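Local coordinates for protein 373aa long hypothetical citrate synthase (Sulfolobus tokodaii, PDB 1VGP) that belongs to the citrate synthase family, with a largely helical chain that assembles in pairs, at residues K268-K272 with Y286-E290. Residues are numbered along the deposited sequence.
Sequences KQYAK and YQIAE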
ATOM      1  N   LYS A 268      16.293  25.586  10.926  1.00 34.37           N
ATOM      2  CA  LYS A 268      16.754  26.093  12.216  1.00 35.29           C
ATOM      3  C   LYS A 268      16.380  27.553  12.429  1.00 35.54           C
ATOM      4  O   LYS A 268      16.090  27.970  13.550  1.00 35.72           O
ATOM      5  CB  LYS A 268      18.270  25.944  12.340  1.00 33.37           C
ATOM      6  CG  LYS A 268      18.832  26.560  13.606  1.00 31.65           C
ATOM      7  CD  LYS A 268      20.322  26.304  13.747  1.00 28.86           C
ATOM      8  CE  LYS A 268      20.877  27.013  14.967  1.00 27.17           C
ATOM      9  NZ  LYS A 268      22.342  26.820  15.067  1.00 27.74           N
ATOM     10  N   GLN A 269      16.396  28.334  11.357  1.00 36.45           N
ATOM     11  CA  GLN A 269      16.139  29.760  11.493  1.00 37.56           C
ATOM     12  C   GLN A 269      14.706  29.982  11.956  1.00 34.37           C
ATOM     13  O   GLN A 269      14.435  30.900  12.730  1.00 35.60           O
ATOM     14  CB  GLN A 269      16.397  30.481  10.163  1.00 40.44           C
ATOM     15  CG  GLN A 269      15.385  30.128   9.063  1.00 46.66           C
ATOM     16  CD  GLN A 269      15.635  30.858   7.743  1.00 46.87           C
ATOM     17  OE1 GLN A 269      15.344  32.062   7.606  1.00 45.80           O
ATOM     18  NE2 GLN A 269      16.171  30.128   6.762  1.00 46.20           N
ATOM     19  N   TYR A 270      13.792  29.129  11.495  1.00 31.71           N
ATOM     20  CA  TYR A 270      12.368  29.273  11.836  1.00 31.38           C
ATOM     21  C   TYR A 270      12.032  28.666  13.195  1.00 30.17           C
ATOM     22  O   TYR A 270      11.153  29.157  13.901  1.00 28.21           O
ATOM     23  CB  TYR A 270      11.485  28.632  10.756  1.00 30.15           C
ATOM     24  CG  TYR A 270      11.602  29.303   9.401  1.00 32.35           C
ATOM     25  CD1 TYR A 270      12.386  28.740   8.387  1.00 28.74           C
ATOM     26  CD2 TYR A 270      10.992  30.534   9.152  1.00 29.86           C
ATOM     27  CE1 TYR A 270      12.564  29.387   7.176  1.00 27.50           C
ATOM     28  CE2 TYR A 270      11.170  31.188   7.932  1.00 27.46           C
ATOM     29  CZ  TYR A 270      11.955  30.616   6.957  1.00 27.44           C
ATOM     30  OH  TYR A 270      12.153  31.270   5.764  1.00 31.86           O
ATOM     31  N   ALA A 271      12.734  27.596  13.554  1.00 30.69           N
ATOM     32  CA  ALA A 271      12.607  27.034  14.889  1.00 31.41           C
ATOM     33  C   ALA A 271      12.954  28.139  15.885  1.00 31.62           C
ATOM     34  O   ALA A 271      12.193  28.455  16.792  1.00 31.46           O
ATOM     35  CB  ALA A 271      13.560  25.862  15.047  1.00 28.15           C
ATOM     36  N   LYS A 272      14.116  28.735  15.673  1.00 32.20           N
ATOM     37  CA  LYS A 272      14.598  29.824  16.496  1.00 32.43           C
ATOM     38  C   LYS A 272      13.639  31.021  16.514  1.00 34.79           C
ATOM     39  O   LYS A 272      13.313  31.531  17.587  1.00 36.36           O
ATOM     40  CB  LYS A 272      15.966  30.237  15.989  1.00 29.33           C
ATOM     41  CG  LYS A 272      16.696  31.228  16.854  1.00 29.01           C
ATOM     42  CD  LYS A 272      18.010  31.603  16.191  1.00 26.71           C
ATOM     43  CE  LYS A 272      18.984  32.201  17.175  1.00 29.83           C
ATOM     44  NZ  LYS A 272      19.296  33.617  16.851  1.00 33.27           N
ATOM     45  N   TYR A 286      13.848  25.348  22.906  1.00 39.97           N
ATOM     46  CA  TYR A 286      14.765  25.719  21.848  1.00 39.17           C
ATOM     47  C   TYR A 286      16.162  25.923  22.428  1.00 40.28           C
ATOM     48  O   TYR A 286      17.165  25.530  21.819  1.00 39.84           O
ATOM     49  CB  TYR A 286      14.304  26.989  21.136  1.00 38.21           C
ATOM     50  CG  TYR A 286      15.243  27.357  20.018  1.00 37.04           C
ATOM     51  CD1 TYR A 286      16.152  28.398  20.164  1.00 34.76           C
ATOM     52  CD2 TYR A 286      15.312  26.576  18.860  1.00 36.35           C
ATOM     53  CE1 TYR A 286      17.124  28.649  19.195  1.00 35.79           C
ATOM     54  CE2 TYR A 286      16.279  26.817  17.884  1.00 36.31           C
ATOM     55  CZ  TYR A 286      17.185  27.854  18.065  1.00 35.90           C
ATOM     56  OH  TYR A 286      18.177  28.073  17.142  1.00 37.44           O
ATOM     57  N   GLN A 287      16.225  26.525  23.613  1.00 40.58           N
ATOM     58  CA  GLN A 287      17.502  26.709  24.289  1.00 41.08           C
ATOM     59  C   GLN A 287      18.163  25.372  24.599  1.00 40.46           C
ATOM     60  O   GLN A 287      19.372  25.230  24.433  1.00 41.31           O
ATOM     61  CB  GLN A 287      17.316  27.502  25.581  1.00 41.23           C
ATOM     62  CG  GLN A 287      16.603  28.829  25.399  1.00 42.77           C
ATOM     63  CD  GLN A 287      16.781  29.755  26.592  1.00 43.10           C
ATOM     64  OE1 GLN A 287      17.708  30.556  26.631  1.00 39.53           O
ATOM     65  NE2 GLN A 287      15.886  29.647  27.570  1.00 43.97           N
ATOM     66  N   ILE A 288      17.365  24.403  25.054  1.00 40.69           N
ATOM     67  CA  ILE A 288      17.817  23.015  25.218  1.00 39.83           C
ATOM     68  C   ILE A 288      18.476  22.544  23.933  1.00 38.42           C
ATOM     69  O   ILE A 288      19.589  22.013  23.936  1.00 35.81           O
ATOM     70  CB  ILE A 288      16.638  22.031  25.486  1.00 42.43           C
ATOM     71  CG1 ILE A 288      15.773  22.504  26.665  1.00 41.87           C
ATOM     72  CG2 ILE A 288      17.180  20.632  25.740  1.00 42.90           C
ATOM     73  CD1 ILE A 288      16.485  22.540  27.962  1.00 42.30           C
ATOM     74  N   ALA A 289      17.759  22.742  22.831  1.00 38.83           N
ATOM     75  CA  ALA A 289      18.125  22.197  21.529  1.00 39.59           C
ATOM     76  C   ALA A 289      19.461  22.753  21.020  1.00 40.04           C
ATOM     77  O   ALA A 289      20.278  22.023  20.453  1.00 39.64           O
ATOM     78  CB  ALA A 289      17.010  22.496  20.529  1.00 38.66           C
ATOM     79  N   GLU A 290      19.689  24.044  21.222  1.00 40.30           N
ATOM     80  CA  GLU A 290      20.961  24.624  20.826  1.00 42.18           C
ATOM     81  C   GLU A 290      22.098  24.012  21.626  1.00 40.14           C
ATOM     82  O   GLU A 290      23.117  23.610  21.067  1.00 41.51           O
ATOM     83  CB  GLU A 290      20.940  26.142  21.015  1.00 44.81           C
ATOM     84  CG  GLU A 290      20.896  26.886  19.695  1.00 51.80           C
ATOM     85  CD  GLU A 290      20.557  28.348  19.859  1.00 55.79           C
ATOM     86  OE1 GLU A 290      20.188  28.989  18.841  1.00 57.92           O
ATOM     87  OE2 GLU A 290      20.662  28.856  21.000  1.00 57.01           O
TER
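Helices 262-278 and 281-300 follow one another with only a short turn between them and form an antiparallel helical hairpin within the predominantly α-helical citrate synthase fold. The N-to-C directions of the two short segments differ by 142°, and their axes come no closer than 11.3 Å, a wide separation that the ring of Y286 bridges. Of the 215 Å² buried between the segments, 94 Å² belongs to this tyrosine, whose CA-to-CB bond points toward helix 262-278. Segment 268-272 opens with K268. Its side chain is all-trans and runs out past the tip of the tyrosine, placing CE 3.6 Å from Y286 OH, while its ammonium group continues to a salt bridge with E293, one turn beyond E290 on the partner helix. Y270, out of reach of segment 286-290, lies against K168, A169 and V172 of helix 164-175. A271 brings the hairpin back into contact: its CB is 4.0 Å from Y286 CE2, and the same methyl group touches F312 and V316 of helix 309-319, so the alanine is buried where three helices meet. K272 sits one turn after K268 and meets the tyrosine through CA as well as through its side chain. The CA lies over the face of the Y286 ring, 3.7 Å from the centroid and 17° off the normal, a CH-pi contact made where the two segments are nearest. Farther out, K272 CE approaches E290 OE1 to 3.8 Å, although the lysine's end leads away and makes no salt bridge with it. E290 OE1 accepts a 2.8 Å hydrogen bond from Y286 OH, which itself lies 3.3 Å from K272 CB.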